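Local coordinates for mevalonate 3-kinase (Thermoplasma acidophilum, PDB 4RKS), which phosphorylates (R)-mevalonate at its 3-hydroxyl with ATP, giving mevalonate 3-phosphate in an alternative route to isopentenyl diphosphate, at residues S102-E105 with E106-T110; D144-P147 with H148-E151; P221-K224 with K225-E229; A231-I234 with K235-K239. One frame throughout, in Å; residues are numbered along the deposited sequence.

Contact 1 (S102-E105 with E106-T110)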
ATOM      1  N   SER A 102      12.677   9.087 -22.640  1.00 28.76           N
ATOM      2  CA  SER A 102      12.448   8.672 -24.022  1.00 31.38           C
ATOM      3  C   SER A 102      10.970   8.389 -24.273  1.00 32.75           C
ATOM      4  O   SER A 102      10.446   8.678 -25.356  1.00 30.41           O
ATOM      5  CB  SER A 102      13.296   7.441 -24.373  1.00 35.25           C
ATOM      6  OG  SER A 102      12.973   6.345 -23.538  1.00 38.58           O
ATOM      7  N   VAL A 103      10.291   7.846 -23.262  1.00 27.61           N
ATOM      8  CA  VAL A 103       8.859   7.590 -23.380  1.00 29.31           C
ATOM      9  C   VAL A 103       8.103   8.896 -23.584  1.00 29.36           C
ATOM     10  O   VAL A 103       7.226   8.989 -24.451  1.00 22.59           O
ATOM     11  CB  VAL A 103       8.292   6.857 -22.141  1.00 19.84           C
ATOM     12  CG1 VAL A 103       6.760   6.774 -22.226  1.00 20.56           C
ATOM     13  CG2 VAL A 103       8.878   5.461 -22.036  1.00 21.29           C
ATOM     14  N   PHE A 104       8.449   9.913 -22.797  1.00 27.01           N
ATOM     15  CA  PHE A 104       7.747  11.186 -22.883  1.00 25.79           C
ATOM     16  C   PHE A 104       8.088  11.953 -24.159  1.00 26.60           C
ATOM     17  O   PHE A 104       7.240  12.646 -24.720  1.00 24.62           O
ATOM     18  CB  PHE A 104       8.057  12.050 -21.661  1.00 24.02           C
ATOM     19  CG  PHE A 104       7.663  11.422 -20.372  1.00 25.95           C
ATOM     20  CD1 PHE A 104       6.329  11.091 -20.122  1.00 24.89           C
ATOM     21  CD2 PHE A 104       8.612  11.161 -19.401  1.00 27.63           C
ATOM     22  CE1 PHE A 104       5.964  10.505 -18.922  1.00 23.60           C
ATOM     23  CE2 PHE A 104       8.251  10.574 -18.201  1.00 23.08           C
ATOM     24  CZ  PHE A 104       6.931  10.246 -17.964  1.00 19.21           C
ATOM     25  N   GLU A 105       9.331  11.833 -24.614  1.00 31.52           N
ATOM     26  CA  GLU A 105       9.751  12.524 -25.834  1.00 31.61           C
ATOM     27  C   GLU A 105       8.978  11.990 -27.040  1.00 30.52           C
ATOM     28  O   GLU A 105       8.525  12.750 -27.907  1.00 31.99           O
ATOM     29  CB  GLU A 105      11.260  12.361 -26.053  1.00 36.87           C
ATOM     30  CG  GLU A 105      11.711  12.649 -27.482  1.00 51.12           C
ATOM     31  CD  GLU A 105      12.106  14.099 -27.699  1.00 66.24           C
ATOM     32  OE1 GLU A 105      12.789  14.670 -26.819  1.00 68.05           O
ATOM     33  OE2 GLU A 105      11.743  14.664 -28.754  1.00 73.71           O
ATOM     34  N   GLU A 106       8.832  10.674 -27.087  1.00 31.42           N
ATOM     35  CA  GLU A 106       8.070  10.027 -28.150  1.00 34.92           C
ATOM     36  C   GLU A 106       6.594  10.402 -28.088  1.00 33.93           C
ATOM     37  O   GLU A 106       5.970  10.694 -29.106  1.00 35.86           O
ATOM     38  CB  GLU A 106       8.224   8.507 -28.065  1.00 40.37           C
ATOM     39  CG  GLU A 106       7.231   7.726 -28.914  1.00 56.19           C
ATOM     40  CD  GLU A 106       7.624   7.659 -30.381  1.00 75.47           C
ATOM     41  OE1 GLU A 106       8.697   8.194 -30.743  1.00 81.65           O
ATOM     42  OE2 GLU A 106       6.859   7.064 -31.171  1.00 81.30           O
ATOM     43  N   ALA A 107       6.040  10.399 -26.884  1.00 27.41           N
ATOM     44  CA  ALA A 107       4.618  10.617 -26.708  1.00 24.39           C
ATOM     45  C   ALA A 107       4.230  12.094 -26.779  1.00 25.35           C
ATOM     46  O   ALA A 107       3.189  12.440 -27.332  1.00 30.51           O
ATOM     47  CB  ALA A 107       4.170  10.017 -25.381  1.00 23.36           C
ATOM     48  N   PHE A 108       5.062  12.966 -26.217  1.00 30.65           N
ATOM     49  CA  PHE A 108       4.691  14.376 -26.073  1.00 24.63           C
ATOM     50  C   PHE A 108       5.538  15.330 -26.913  1.00 28.91           C
ATOM     51  O   PHE A 108       5.170  16.488 -27.093  1.00 31.54           O
ATOM     52  CB  PHE A 108       4.793  14.803 -24.607  1.00 29.64           C
ATOM     53  CG  PHE A 108       3.838  14.096 -23.687  1.00 27.27           C
ATOM     54  CD1 PHE A 108       2.652  13.564 -24.157  1.00 31.59           C
ATOM     55  CD2 PHE A 108       4.128  13.977 -22.331  1.00 22.06           C
ATOM     56  CE1 PHE A 108       1.774  12.918 -23.291  1.00 30.32           C
ATOM     57  CE2 PHE A 108       3.260  13.347 -21.469  1.00 26.63           C
ATOM     58  CZ  PHE A 108       2.080  12.809 -21.948  1.00 27.07           C
ATOM     59  N   GLY A 109       6.682  14.868 -27.408  1.00 25.34           N
ATOM     60  CA  GLY A 109       7.530  15.748 -28.202  1.00 27.57           C
ATOM     61  C   GLY A 109       8.547  16.483 -27.355  1.00 30.24           C
ATOM     62  O   GLY A 109       9.313  17.315 -27.857  1.00 27.67           O
ATOM     63  N   THR A 110       8.569  16.161 -26.065  1.00 28.97           N
ATOM     64  CA  THR A 110       9.526  16.762 -25.136  1.00 26.07           C
ATOM     65  C   THR A 110       9.832  15.825 -23.968  1.00 26.52           C
ATOM     66  O   THR A 110       8.992  15.019 -23.567  1.00 28.12           O
ATOM     67  CB  THR A 110       9.006  18.117 -24.600  1.00 29.81           C
ATOM     68  OG1 THR A 110       9.903  18.621 -23.611  1.00 23.99           O
ATOM     69  CG2 THR A 110       7.630  17.969 -23.983  1.00 23.11           C
TER
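Phe104 and Phe108 sit one turn apart on helix 101-108, with their side chains running alongside each other in one direction, and their rings meet where Phe104 CD1 comes within 4.0 Å of Phe108 CE2. In both residues CG stands anti to the carbonyl carbon (chi1 -60° and -64°), a shared choice that sends the two rings off the same flank of the helix. Beneath them the backbone closes, with Phe108 N donating to Phe104 O at 2.7 Å. The same oxygen is also met by Phe108 CB at 3.3 Å, which seats the root of this side chain on the acceptor that its own N-H uses. The turn before it is regular: Glu106 N bonds to Ser102 O, and Ala107 N to Val103 O, each at 3.1 Å.

At Gly109 the helix stops. Its N still reaches Glu105 O at 2.9 Å, but the bond is bent to 133° at the hydrogen, and phi turns positive, where a CB would jam against the carbonyl oxygen of Phe108. The chain then folds back, bringing Thr110 O to 3.5 Å from Glu105 CA in a C-H...O contact. Thr110 OG1 is tied onward to Thr112 N.

Farther out, Leu141 touches Val103, Phe104, Ala107 and Phe108, while Ile71 and Val113 take the Phe104 ring. The chemistry is that of an amphipathic helix end: an aromatic and aliphatic flank pressed onto helix 128-141 and strands 66-73 and 113-120, glutamates on the exposed side, and a glycine whose backbone angles permit the exit.

Contact 2 (D144-P147 with H148-E151)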
ATOM      1  N   ASP A 144       4.407  -1.845 -23.951  1.00 21.71           N
ATOM      2  CA  ASP A 144       5.203  -3.060 -23.971  1.00 25.16           C
ATOM      3  C   ASP A 144       6.356  -2.995 -22.970  1.00 25.81           C
ATOM      4  O   ASP A 144       7.173  -3.901 -22.930  1.00 27.01           O
ATOM      5  CB  ASP A 144       5.717  -3.385 -25.393  1.00 25.72           C
ATOM      6  CG  ASP A 144       6.491  -2.245 -26.036  1.00 41.80           C
ATOM      7  OD1 ASP A 144       6.922  -1.306 -25.333  1.00 43.08           O
ATOM      8  OD2 ASP A 144       6.689  -2.306 -27.272  1.00 49.46           O
ATOM      9  N   LEU A 145       6.413  -1.957 -22.134  1.00 24.90           N
ATOM     10  CA  LEU A 145       7.381  -1.984 -21.037  1.00 30.15           C
ATOM     11  C   LEU A 145       7.036  -3.129 -20.071  1.00 26.91           C
ATOM     12  O   LEU A 145       5.871  -3.522 -19.946  1.00 19.11           O
ATOM     13  CB  LEU A 145       7.427  -0.643 -20.284  1.00 27.78           C
ATOM     14  CG  LEU A 145       8.080   0.572 -20.966  1.00 25.40           C
ATOM     15  CD1 LEU A 145       7.744   1.866 -20.229  1.00 24.97           C
ATOM     16  CD2 LEU A 145       9.588   0.396 -21.079  1.00 25.40           C
ATOM     17  N   ASP A 146       8.054  -3.658 -19.397  1.00 20.79           N
ATOM     18  CA  ASP A 146       7.856  -4.628 -18.325  1.00 18.29           C
ATOM     19  C   ASP A 146       7.434  -3.906 -17.043  1.00 21.15           C
ATOM     20  O   ASP A 146       8.204  -3.140 -16.482  1.00 20.12           O
ATOM     21  CB  ASP A 146       9.141  -5.429 -18.103  1.00 18.54           C
ATOM     22  CG  ASP A 146       8.951  -6.602 -17.165  1.00 26.43           C
ATOM     23  OD1 ASP A 146       7.933  -6.654 -16.448  1.00 31.11           O
ATOM     24  OD2 ASP A 146       9.830  -7.478 -17.124  1.00 31.11           O
ATOM     25  N   PRO A 147       6.200  -4.149 -16.568  1.00 23.44           N
ATOM     26  CA  PRO A 147       5.768  -3.467 -15.344  1.00 20.55           C
ATOM     27  C   PRO A 147       6.597  -3.860 -14.116  1.00 23.39           C
ATOM     28  O   PRO A 147       6.718  -3.042 -13.195  1.00 19.60           O
ATOM     29  CB  PRO A 147       4.300  -3.902 -15.180  1.00 23.04           C
ATOM     30  CG  PRO A 147       4.123  -5.124 -16.054  1.00 23.30           C
ATOM     31  CD  PRO A 147       5.172  -5.038 -17.134  1.00 21.38           C
ATOM     32  N   HIS A 148       7.157  -5.068 -14.098  1.00 17.54           N
ATOM     33  CA  HIS A 148       8.046  -5.461 -13.005  1.00 22.90           C
ATOM     34  C   HIS A 148       9.349  -4.648 -13.016  1.00 27.90           C
ATOM     35  O   HIS A 148       9.914  -4.380 -11.958  1.00 26.70           O
ATOM     36  CB  HIS A 148       8.361  -6.954 -13.064  1.00 21.80           C
ATOM     37  CG  HIS A 148       7.154  -7.822 -12.929  1.00 27.09           C
ATOM     38  ND1 HIS A 148       6.613  -8.158 -11.704  1.00 27.95           N
ATOM     39  CD2 HIS A 148       6.380  -8.421 -13.862  1.00 22.40           C
ATOM     40  CE1 HIS A 148       5.554  -8.928 -11.892  1.00 23.74           C
ATOM     41  NE2 HIS A 148       5.387  -9.099 -13.193  1.00 23.75           N
ATOM     42  N   ASP A 149       9.808  -4.257 -14.209  1.00 24.94           N
ATOM     43  CA  ASP A 149      10.946  -3.335 -14.348  1.00 30.10           C
ATOM     44  C   ASP A 149      10.572  -1.920 -13.919  1.00 25.12           C
ATOM     45  O   ASP A 149      11.328  -1.276 -13.200  1.00 23.84           O
ATOM     46  CB  ASP A 149      11.464  -3.279 -15.794  1.00 30.52           C
ATOM     47  CG  ASP A 149      12.322  -4.479 -16.171  1.00 47.62           C
ATOM     48  OD1 ASP A 149      12.904  -5.113 -15.268  1.00 55.48           O
ATOM     49  OD2 ASP A 149      12.427  -4.775 -17.381  1.00 48.99           O
ATOM     50  N   VAL A 150       9.430  -1.430 -14.392  1.00 17.91           N
ATOM     51  CA  VAL A 150       8.975  -0.077 -14.019  1.00 22.00           C
ATOM     52  C   VAL A 150       8.833   0.013 -12.492  1.00 22.80           C
ATOM     53  O   VAL A 150       9.242   1.006 -11.867  1.00 18.35           O
ATOM     54  CB  VAL A 150       7.626   0.304 -14.703  1.00 24.66           C
ATOM     55  CG1 VAL A 150       7.053   1.611 -14.121  1.00 21.57           C
ATOM     56  CG2 VAL A 150       7.791   0.435 -16.188  1.00 17.84           C
ATOM     57  N   GLU A 151       8.299  -1.051 -11.897  1.00 21.48           N
ATOM     58  CA  GLU A 151       8.137  -1.128 -10.450  1.00 21.01           C
ATOM     59  C   GLU A 151       9.430  -0.838  -9.687  1.00 26.73           C
ATOM     60  O   GLU A 151       9.398  -0.163  -8.665  1.00 26.19           O
ATOM     61  CB  GLU A 151       7.633  -2.505 -10.026  1.00 19.63           C
ATOM     62  CG  GLU A 151       7.339  -2.575  -8.526  1.00 20.43           C
ATOM     63  CD  GLU A 151       6.937  -3.970  -8.068  1.00 25.78           C
ATOM     64  OE1 GLU A 151       6.277  -4.686  -8.848  1.00 25.18           O
ATOM     65  OE2 GLU A 151       7.291  -4.356  -6.936  1.00 27.13           O
TER
HETATM   66  O   HOH W   1      10.858  -2.686 -19.523  1.00 34.41           O
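Asp146 is the N-cap of helix 147-154: its OD1 accepts from His148 N at 2.9 Å, with 140° at the hydrogen. The donor comes from above the carboxylate plane, and OD1 also lies at the His148 ring edge, in plane, 3.5 Å from CD2. The Asp146 carboxylate is swung to this N-H by a chi1 of -171°, which sets CG opposite the main-chain nitrogen.

The main-chain acceptors are used too. Asp146 O takes a straight bond from Val150 N at 3.0 Å (165° at the hydrogen) and a weak one from Asp149 N, while Pro147 O receives Glu151 N at 2.9 Å. Pro147 has no N-H to satisfy. In place of the direct return bond of a capping box, a water accepts from Asp146 N at 3.0 Å and donates weakly to Asp149 OD2 at 3.4 Å. The buried Glu151 finds its partners beyond the turn, in Arg155 and Thr181.

An alanine at Asp146 removes the carboxylate, and His148 N would probably be left without its capping acceptor.

Asp146 OD2 and Asp149 OD2 stand only 3.8 Å apart; this repulsion is probably offset by the favourable field of the helix N-terminus, where negative groups are at home.

Contact 3 (P221-K224 with K225-E229)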
ATOM      1  N   PRO A 221      16.738 -10.195  12.428  1.00 34.01           N
ATOM      2  CA  PRO A 221      17.073 -11.268  11.485  1.00 35.92           C
ATOM      3  C   PRO A 221      16.039 -12.387  11.390  1.00 29.17           C
ATOM      4  O   PRO A 221      15.778 -12.853  10.283  1.00 38.28           O
ATOM      5  CB  PRO A 221      18.398 -11.824  12.028  1.00 38.12           C
ATOM      6  CG  PRO A 221      18.894 -10.833  13.034  1.00 39.16           C
ATOM      7  CD  PRO A 221      17.943  -9.695  13.119  1.00 38.97           C
ATOM      8  N   ALA A 222      15.473 -12.815  12.515  1.00 31.57           N
ATOM      9  CA  ALA A 222      14.456 -13.867  12.501  1.00 33.17           C
ATOM     10  C   ALA A 222      13.145 -13.370  11.897  1.00 32.54           C
ATOM     11  O   ALA A 222      12.410 -14.137  11.277  1.00 32.24           O
ATOM     12  CB  ALA A 222      14.209 -14.390  13.903  1.00 32.31           C
ATOM     13  N   ARG A 223      12.846 -12.091  12.103  1.00 32.64           N
ATOM     14  CA  ARG A 223      11.631 -11.486  11.556  1.00 30.62           C
ATOM     15  C   ARG A 223      11.642 -11.570  10.036  1.00 25.97           C
ATOM     16  O   ARG A 223      10.637 -11.913   9.421  1.00 28.10           O
ATOM     17  CB  ARG A 223      11.498 -10.031  12.017  1.00 32.86           C
ATOM     18  CG  ARG A 223      10.441  -9.201  11.284  1.00 35.94           C
ATOM     19  CD  ARG A 223       9.037  -9.772  11.436  1.00 33.35           C
ATOM     20  NE  ARG A 223       8.105  -9.135  10.510  1.00 28.51           N
ATOM     21  CZ  ARG A 223       6.944  -9.657  10.123  1.00 32.87           C
ATOM     22  NH1 ARG A 223       6.557 -10.838  10.585  1.00 30.27           N
ATOM     23  NH2 ARG A 223       6.168  -9.003   9.260  1.00 26.91           N
ATOM     24  N   LYS A 224      12.789 -11.277   9.433  1.00 23.47           N
ATOM     25  CA  LYS A 224      12.912 -11.313   7.979  1.00 27.99           C
ATOM     26  C   LYS A 224      12.648 -12.709   7.438  1.00 32.02           C
ATOM     27  O   LYS A 224      12.022 -12.864   6.393  1.00 33.79           O
ATOM     28  CB  LYS A 224      14.302 -10.832   7.535  1.00 22.74           C
ATOM     29  CG  LYS A 224      14.534  -9.355   7.792  1.00 30.55           C
ATOM     30  CD  LYS A 224      16.000  -9.041   7.895  1.00 37.54           C
ATOM     31  CE  LYS A 224      16.728  -9.419   6.643  1.00 36.31           C
ATOM     32  NZ  LYS A 224      18.133  -8.936   6.692  1.00 28.57           N
ATOM     33  N   LYS A 225      13.132 -13.724   8.149  1.00 34.58           N
ATOM     34  CA  LYS A 225      12.886 -15.107   7.754  1.00 35.49           C
ATOM     35  C   LYS A 225      11.425 -15.512   7.984  1.00 33.01           C
ATOM     36  O   LYS A 225      10.821 -16.184   7.142  1.00 33.21           O
ATOM     37  CB  LYS A 225      13.831 -16.049   8.506  1.00 42.09           C
ATOM     38  CG  LYS A 225      15.280 -15.911   8.045  1.00 51.39           C
ATOM     39  CD  LYS A 225      16.133 -17.071   8.521  1.00 61.22           C
ATOM     40  CE  LYS A 225      17.534 -16.993   7.948  1.00 64.74           C
ATOM     41  NZ  LYS A 225      18.258 -18.281   8.133  1.00 69.64           N
ATOM     42  N   HIS A 226      10.864 -15.087   9.114  1.00 23.39           N
ATOM     43  CA  HIS A 226       9.455 -15.334   9.442  1.00 30.10           C
ATOM     44  C   HIS A 226       8.539 -14.690   8.410  1.00 35.05           C
ATOM     45  O   HIS A 226       7.475 -15.226   8.074  1.00 29.95           O
ATOM     46  CB  HIS A 226       9.107 -14.791  10.834  1.00 37.31           C
ATOM     47  CG  HIS A 226       9.725 -15.555  11.967  1.00 49.93           C
ATOM     48  ND1 HIS A 226       9.903 -15.009  13.224  1.00 53.39           N
ATOM     49  CD2 HIS A 226      10.200 -16.822  12.038  1.00 54.84           C
ATOM     50  CE1 HIS A 226      10.464 -15.905  14.016  1.00 51.39           C
ATOM     51  NE2 HIS A 226      10.654 -17.014  13.321  1.00 53.69           N
ATOM     52  N   ALA A 227       8.949 -13.521   7.925  1.00 34.85           N
ATOM     53  CA  ALA A 227       8.172 -12.806   6.926  1.00 29.63           C
ATOM     54  C   ALA A 227       8.074 -13.656   5.667  1.00 28.62           C
ATOM     55  O   ALA A 227       6.983 -13.845   5.136  1.00 23.39           O
ATOM     56  CB  ALA A 227       8.793 -11.458   6.619  1.00 27.76           C
ATOM     57  N   ASP A 228       9.213 -14.181   5.214  1.00 26.17           N
ATOM     58  CA  ASP A 228       9.265 -14.978   3.991  1.00 26.03           C
ATOM     59  C   ASP A 228       8.432 -16.244   4.158  1.00 25.70           C
ATOM     60  O   ASP A 228       7.723 -16.656   3.241  1.00 26.00           O
ATOM     61  CB  ASP A 228      10.717 -15.330   3.622  1.00 25.98           C
ATOM     62  CG  ASP A 228      10.853 -15.825   2.191  1.00 34.79           C
ATOM     63  OD1 ASP A 228      10.814 -14.989   1.254  1.00 31.80           O
ATOM     64  OD2 ASP A 228      11.002 -17.052   2.003  1.00 38.17           O
ATOM     65  N   GLU A 229       8.499 -16.850   5.337  1.00 26.17           N
ATOM     66  CA  GLU A 229       7.699 -18.049   5.617  1.00 25.63           C
ATOM     67  C   GLU A 229       6.202 -17.791   5.535  1.00 22.92           C
ATOM     68  O   GLU A 229       5.456 -18.605   4.995  1.00 22.07           O
ATOM     69  CB  GLU A 229       8.035 -18.614   7.005  1.00 23.01           C
ATOM     70  CG  GLU A 229       9.449 -19.193   7.079  1.00 50.55           C
ATOM     71  CD  GLU A 229       9.899 -19.493   8.496  1.00 56.22           C
ATOM     72  OE1 GLU A 229       9.048 -19.496   9.411  1.00 57.20           O
ATOM     73  OE2 GLU A 229      11.111 -19.720   8.693  1.00 61.95           O
TER
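His226 lays one face of its imidazole over Ala222 O, which sits 3.1 Å above the ring plane, offset toward the rim. CG anti to the carbonyl carbon (chi1 -70°) turns the ring back along the helix toward the preceding turn, so that CE1 also comes 4.0 Å from Ala222 CB. The same oxygen accepts from His226 N at 2.8 Å. ND1 makes its own bond farther off, to Glu256 OE2 on helix 243-262.

Arg223 takes another course. With CG anti to N (chi1 168°), its chain bends at chi2 (60°) and runs alongside the helix, until a face of the guanidinium covers Ala227 CB, 4.4 Å from Arg223 CZ. From there NH1 forms a salt bridge with Asp253 and NH2 reaches Leu37 O. Lys225 CG lies 3.8 Å from Pro221 O before its straight chain departs.

A leucine in place of His226 would probably leave Glu256 OE2 without its imidazole partner and weaken a polar tie between the two helices.

The bonds to Asp253 and Glu256 join helix 220-238 to helix 243-262 in the C-terminal domain of this GHMP kinase, and the one to Leu37 O ties it to the mevalonate pocket, the Arg223 side chain lying about 7 Å from the bound ligand.

Contact 4 (A231-I234 with K235-K239)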
ATOM      1  N   ALA A 231       4.680 -15.473   3.828  1.00 24.06           N
ATOM      2  CA  ALA A 231       4.293 -15.268   2.430  1.00 26.91           C
ATOM      3  C   ALA A 231       4.113 -16.609   1.698  1.00 31.82           C
ATOM      4  O   ALA A 231       3.178 -16.762   0.908  1.00 30.86           O
ATOM      5  CB  ALA A 231       5.311 -14.391   1.706  1.00 20.42           C
ATOM      6  N   HIS A 232       4.986 -17.583   1.966  1.00 26.04           N
ATOM      7  CA  HIS A 232       4.794 -18.915   1.391  1.00 23.90           C
ATOM      8  C   HIS A 232       3.491 -19.536   1.895  1.00 22.80           C
ATOM      9  O   HIS A 232       2.768 -20.168   1.133  1.00 24.38           O
ATOM     10  CB  HIS A 232       5.984 -19.839   1.703  1.00 21.54           C
ATOM     11  CG  HIS A 232       7.117 -19.711   0.729  1.00 34.16           C
ATOM     12  ND1 HIS A 232       8.384 -19.306   1.099  1.00 43.02           N
ATOM     13  CD2 HIS A 232       7.169 -19.924  -0.609  1.00 36.70           C
ATOM     14  CE1 HIS A 232       9.168 -19.284   0.034  1.00 39.57           C
ATOM     15  NE2 HIS A 232       8.456 -19.657  -1.015  1.00 37.12           N
ATOM     16  N   MET A 233       3.175 -19.327   3.171  1.00 23.63           N
ATOM     17  CA  MET A 233       1.930 -19.836   3.713  1.00 26.58           C
ATOM     18  C   MET A 233       0.735 -19.180   3.035  1.00 25.43           C
ATOM     19  O   MET A 233      -0.277 -19.824   2.807  1.00 27.96           O
ATOM     20  CB  MET A 233       1.887 -19.639   5.228  1.00 30.54           C
ATOM     21  CG  MET A 233       2.941 -20.458   5.960  1.00 26.29           C
ATOM     22  SD  MET A 233       2.998 -20.150   7.739  1.00 40.73           S
ATOM     23  CE  MET A 233       1.356 -20.674   8.225  1.00 45.74           C
ATOM     24  N   ILE A 234       0.865 -17.909   2.677  1.00 21.66           N
ATOM     25  CA  ILE A 234      -0.218 -17.220   1.975  1.00 20.53           C
ATOM     26  C   ILE A 234      -0.379 -17.756   0.548  1.00 20.35           C
ATOM     27  O   ILE A 234      -1.500 -18.003   0.109  1.00 23.73           O
ATOM     28  CB  ILE A 234       0.009 -15.703   1.968  1.00 22.87           C
ATOM     29  CG1 ILE A 234      -0.224 -15.164   3.385  1.00 26.20           C
ATOM     30  CG2 ILE A 234      -0.927 -14.994   0.960  1.00 23.35           C
ATOM     31  CD1 ILE A 234       0.193 -13.749   3.567  1.00 34.58           C
ATOM     32  N   LYS A 235       0.736 -17.980  -0.152  1.00 20.28           N
ATOM     33  CA  LYS A 235       0.673 -18.525  -1.510  1.00 28.69           C
ATOM     34  C   LYS A 235      -0.018 -19.894  -1.513  1.00 29.13           C
ATOM     35  O   LYS A 235      -0.758 -20.218  -2.437  1.00 26.86           O
ATOM     36  CB  LYS A 235       2.073 -18.626  -2.138  1.00 29.18           C
ATOM     37  CG  LYS A 235       2.055 -18.820  -3.673  1.00 30.92           C
ATOM     38  CD  LYS A 235       3.423 -18.560  -4.334  1.00 29.37           C
ATOM     39  CE  LYS A 235       3.365 -18.868  -5.836  1.00 29.98           C
ATOM     40  NZ  LYS A 235       4.599 -18.458  -6.555  1.00 32.35           N
ATOM     41  N   GLU A 236       0.207 -20.675  -0.459  1.00 31.29           N
ATOM     42  CA  GLU A 236      -0.458 -21.969  -0.281  1.00 26.74           C
ATOM     43  C   GLU A 236      -1.955 -21.851   0.006  1.00 24.54           C
ATOM     44  O   GLU A 236      -2.772 -22.573  -0.575  1.00 28.71           O
ATOM     45  CB  GLU A 236       0.206 -22.739   0.858  1.00 36.93           C
ATOM     46  CG  GLU A 236       1.661 -23.109   0.594  1.00 49.46           C
ATOM     47  CD  GLU A 236       1.816 -24.112  -0.539  1.00 57.11           C
ATOM     48  OE1 GLU A 236       1.026 -25.085  -0.597  1.00 54.70           O
ATOM     49  OE2 GLU A 236       2.722 -23.917  -1.377  1.00 60.77           O
ATOM     50  N   TYR A 237      -2.322 -20.966   0.926  1.00 26.03           N
ATOM     51  CA  TYR A 237      -3.739 -20.730   1.200  1.00 26.28           C
ATOM     52  C   TYR A 237      -4.484 -20.335  -0.077  1.00 27.69           C
ATOM     53  O   TYR A 237      -5.653 -20.683  -0.265  1.00 29.27           O
ATOM     54  CB  TYR A 237      -3.914 -19.632   2.250  1.00 26.39           C
ATOM     55  CG  TYR A 237      -3.632 -20.058   3.667  1.00 27.18           C
ATOM     56  CD1 TYR A 237      -4.128 -21.254   4.169  1.00 35.99           C
ATOM     57  CD2 TYR A 237      -2.881 -19.250   4.518  1.00 30.46           C
ATOM     58  CE1 TYR A 237      -3.875 -21.642   5.485  1.00 34.84           C
ATOM     59  CE2 TYR A 237      -2.619 -19.631   5.835  1.00 29.44           C
ATOM     60  CZ  TYR A 237      -3.121 -20.825   6.310  1.00 36.69           C
ATOM     61  OH  TYR A 237      -2.864 -21.205   7.612  1.00 40.30           O
ATOM     62  N   ALA A 238      -3.796 -19.609  -0.952  1.00 22.19           N
ATOM     63  CA  ALA A 238      -4.412 -19.115  -2.179  1.00 28.03           C
ATOM     64  C   ALA A 238      -4.852 -20.266  -3.074  1.00 20.80           C
ATOM     65  O   ALA A 238      -5.850 -20.157  -3.778  1.00 31.12           O
ATOM     66  CB  ALA A 238      -3.446 -18.177  -2.932  1.00 24.68           C
ATOM     67  N   LYS A 239      -4.120 -21.371  -3.031  1.00 25.39           N
ATOM     68  CA  LYS A 239      -4.471 -22.556  -3.823  1.00 34.63           C
ATOM     69  C   LYS A 239      -5.900 -23.044  -3.607  1.00 36.28           C
ATOM     70  O   LYS A 239      -6.496 -23.638  -4.497  1.00 37.91           O
ATOM     71  CB  LYS A 239      -3.509 -23.703  -3.522  1.00 30.79           C
ATOM     72  CG  LYS A 239      -2.113 -23.501  -4.088  1.00 29.45           C
ATOM     73  CD  LYS A 239      -1.223 -24.660  -3.672  1.00 37.57           C
ATOM     74  CE  LYS A 239       0.220 -24.482  -4.100  1.00 39.54           C
ATOM     75  NZ  LYS A 239       1.026 -25.659  -3.664  1.00 43.50           N
TER
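The phenol ring of Tyr237 is set obliquely against the preceding turn, where Met233 O lies 3.2 Å from its CD2 and Ile234 CA is also close. At the far end of the ring, Met233 CE approaches Tyr237 OH at 4.3 Å. With CG anti to the carbonyl carbon (chi1 -76°), the ring heads for helix 243-262, where Ile246 and Leu249 touch it. The second flat group, the Glu236 carboxylate, is gripped by Lys239: NZ meets OE1 at 3.1 Å in a salt bridge, from the syn side and 26° out of the carboxylate plane, with a weaker bond to OE2. The Glu236 chain is bent at chi2, and its CG rests 3.2 Å from His232 O. The His232 imidazole meets the Trp173 ring of strand 169-174, their planes at about 45°.

Backbone bonds hold the helix under these groups. Lys235 N reaches Ala231 O at 2.9 Å, Tyr237 N reaches Met233 O at 3.0 Å, and Ala238 N reaches Ile234 O at 3.0 Å. Buried Ile234 packs on Leu249 and on Val35 and Val36.

The helix therefore divides its chemistry by side. Apolar groups and the tyrosine ring serve its packing against neighbours. Of the charged pairs, Lys235 NZ with Glu182 reaches strand 179-185, while at the helix end the Lys239 ammonium probably neutralises the Glu236 carboxylate one turn back and holds its chain in the bend.

Contacts 1 and 2 belong to the N-terminal domain, contacts 3 and 4 to the C-terminal one. The first two touch, through Val103 CG2 and Leu145 CD1 at 4.2 Å, whereas contacts 3 and 4 are successive lengths of helix 220-238. All four are partly buried; contact 1 lies farthest from the chain centre (about 29 Å, centre to centre), the others at about 18 to 20 Å. Contact 1 is a helix exit resting on aromatic packing, contact 2 a helix entry capped by a carboxylate, with a loosely held water beside it. Contact 3, nearest the mevalonate, ties its helix to helix 243-262 and the pocket; contact 4 relies more on apolar packing with salt bridges around it.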